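Local coordinates for protein Cas6b (PDB 4Z7K) that binds CRISPR RNA and probably cleaves its precursor as a Cas6-type endoribonuclease in the maturation of CRISPR RNAs, at residues Tyr49-Gln53 / Ile64-Gly70. Numbering follows the deposited sequence.
Sequences YPQIQ and IGIGSLG
Gln53 and Ile64 form an antiparallel hydrogen-bonded pair in the hairpin of strands 52-57 and 60-66. Gln53 N donates to Ile64 O at 3.1 Å, and Ile64 N returns a straighter bond to Gln53 O at 3.0 Å (169° at the hydrogen). One step on, Ile52 faces Gly65 as a non-hydrogen-bonded pair, and Ile52 CD1 lies 3.6 Å from Gly65 CA. Ile66 N then donates to Gln51 O at 2.8 Å, extending the pairing into the loop.

Ile66 CD1 reaches the Tyr49 ring obliquely, 4.0 Å from Tyr49 CE2, and also meets Pro50 O. Gln51 has an extended chain beyond CG (chi2 -169°), which carries its amide to Leu69 CD2, with OE1 3.6 Å from that methyl. With an alanine at Gln51 the amide is gone, and Leu69 CD2 would probably lose its cover near the start of helix 67-76.

Gln53 NE2 braces the loop, donating to Pro50 O at 3.0 Å and weakly to Tyr49 OH. Tyr49 OH also bonds Gly203 O, tying the loop to another part of the chain. On its other edge, strand 60-66 pairs with strand 2-9, Gly65 bonding Met6 through the backbone, within the N-terminal RAMP-like domain. Pro50 packs on an RNA phosphate. By fastening Pro50 and Tyr49 to the strand, the buried amide of Gln53 probably helps to hold Pro50 where it meets that phosphate.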
loop_
_atom_site.group_PDB
_atom_site.type_symbol
_atom_site.label_atom_id
_atom_site.label_comp_id
_atom_site.label_asym_id
_atom_site.label_seq_id
_atom_site.Cartn_x
_atom_site.Cartn_y
_atom_site.Cartn_z
ATOM N N TYR B 49 6.286 -8.111 -15.528
ATOM C CA TYR B 49 4.925 -8.261 -16.016
ATOM C C TYR B 49 4.655 -9.710 -16.381
ATOM O O TYR B 49 5.358 -10.256 -17.247
ATOM C CB TYR B 49 4.712 -7.376 -17.239
ATOM C CG TYR B 49 3.324 -7.448 -17.840
ATOM C CD1 TYR B 49 2.210 -6.993 -17.129
ATOM C CD2 TYR B 49 3.131 -7.921 -19.127
ATOM C CE1 TYR B 49 0.948 -7.039 -17.674
ATOM C CE2 TYR B 49 1.875 -7.970 -19.684
ATOM C CZ TYR B 49 0.784 -7.527 -18.953
ATOM O OH TYR B 49 -0.473 -7.577 -19.509
ATOM N N PRO B 50 3.611 -10.318 -15.749
ATOM C CA PRO B 50 3.214 -11.737 -15.876
ATOM C C PRO B 50 2.902 -12.142 -17.310
ATOM O O PRO B 50 2.015 -11.546 -17.921
ATOM C CB PRO B 50 1.958 -11.847 -14.998
ATOM C CG PRO B 50 2.084 -10.741 -14.038
ATOM C CD PRO B 50 2.755 -9.614 -14.781
ATOM N N GLN B 51 3.626 -13.126 -17.840
ATOM C CA GLN B 51 3.411 -13.551 -19.217
ATOM C C GLN B 51 2.551 -14.800 -19.220
ATOM O O GLN B 51 2.313 -15.402 -20.270
ATOM C CB GLN B 51 4.749 -13.722 -19.946
ATOM C CG GLN B 51 5.856 -12.887 -19.282
ATOM C CD GLN B 51 7.147 -12.799 -20.085
ATOM O OE1 GLN B 51 7.216 -13.238 -21.236
ATOM N NE2 GLN B 51 8.178 -12.212 -19.477
ATOM N N ILE B 52 2.092 -15.165 -18.023
ATOM C CA ILE B 52 0.952 -16.067 -17.849
ATOM C C ILE B 52 -0.034 -15.421 -16.874
ATOM O O ILE B 52 0.322 -15.185 -15.720
ATOM C CB ILE B 52 1.349 -17.463 -17.303
ATOM C CG1 ILE B 52 2.012 -18.308 -18.384
ATOM C CG2 ILE B 52 0.111 -18.220 -16.815
ATOM C CD1 ILE B 52 1.060 -18.746 -19.446
ATOM N N GLN B 53 -1.263 -15.151 -17.329
ATOM C CA GLN B 53 -2.289 -14.481 -16.507
ATOM C C GLN B 53 -3.620 -15.242 -16.497
ATOM O O GLN B 53 -4.073 -15.738 -17.531
ATOM C CB GLN B 53 -2.544 -13.064 -17.021
ATOM C CG GLN B 53 -1.302 -12.286 -17.356
ATOM C CD GLN B 53 -1.615 -11.036 -18.136
ATOM O OE1 GLN B 53 -2.704 -10.478 -18.010
ATOM N NE2 GLN B 53 -0.676 -10.595 -18.963
ATOM N N ILE B 64 -3.990 -16.806 -20.337
ATOM C CA ILE B 64 -3.238 -16.087 -21.352
ATOM C C ILE B 64 -1.759 -16.406 -21.253
ATOM O O ILE B 64 -1.199 -16.402 -20.158
ATOM C CB ILE B 64 -3.424 -14.571 -21.227
ATOM C CG1 ILE B 64 -4.890 -14.233 -21.033
ATOM C CG2 ILE B 64 -2.909 -13.871 -22.466
ATOM C CD1 ILE B 64 -5.664 -14.272 -22.321
ATOM N N GLY B 65 -1.131 -16.695 -22.391
ATOM C CA GLY B 65 0.309 -16.850 -22.411
ATOM C C GLY B 65 0.896 -15.882 -23.411
ATOM O O GLY B 65 0.413 -15.792 -24.549
ATOM N N ILE B 66 1.970 -15.192 -23.029
ATOM C CA ILE B 66 2.465 -14.126 -23.887
ATOM C C ILE B 66 3.932 -14.310 -24.184
ATOM O O ILE B 66 4.727 -14.633 -23.289
ATOM C CB ILE B 66 2.301 -12.729 -23.261
ATOM C CG1 ILE B 66 1.056 -12.624 -22.392
ATOM C CG2 ILE B 66 2.322 -11.669 -24.345
ATOM C CD1 ILE B 66 1.185 -11.539 -21.358
ATOM N N GLY B 67 4.275 -14.091 -25.451
ATOM C CA GLY B 67 5.628 -14.250 -25.954
ATOM C C GLY B 67 6.090 -15.698 -25.990
ATOM O O GLY B 67 5.449 -16.588 -25.419
ATOM N N SER B 68 7.235 -15.918 -26.626
ATOM C CA SER B 68 7.811 -17.246 -26.730
ATOM C C SER B 68 7.909 -17.892 -25.363
ATOM O O SER B 68 7.679 -19.089 -25.227
ATOM C CB SER B 68 9.186 -17.182 -27.378
ATOM O OG SER B 68 10.071 -16.440 -26.559
ATOM N N LEU B 69 8.279 -17.097 -24.360
ATOM C CA LEU B 69 8.418 -17.585 -22.988
ATOM C C LEU B 69 7.094 -18.115 -22.414
ATOM O O LEU B 69 7.067 -19.148 -21.729
ATOM C CB LEU B 69 8.971 -16.484 -22.083
ATOM C CG LEU B 69 9.171 -16.869 -20.613
ATOM C CD1 LEU B 69 10.343 -17.804 -20.479
ATOM C CD2 LEU B 69 9.359 -15.643 -19.734
ATOM N N GLY B 70 6.009 -17.382 -22.657
ATOM C CA GLY B 70 4.707 -17.760 -22.127
ATOM C C GLY B 70 4.074 -18.911 -22.883
ATOM O O GLY B 70 3.693 -19.929 -22.302
#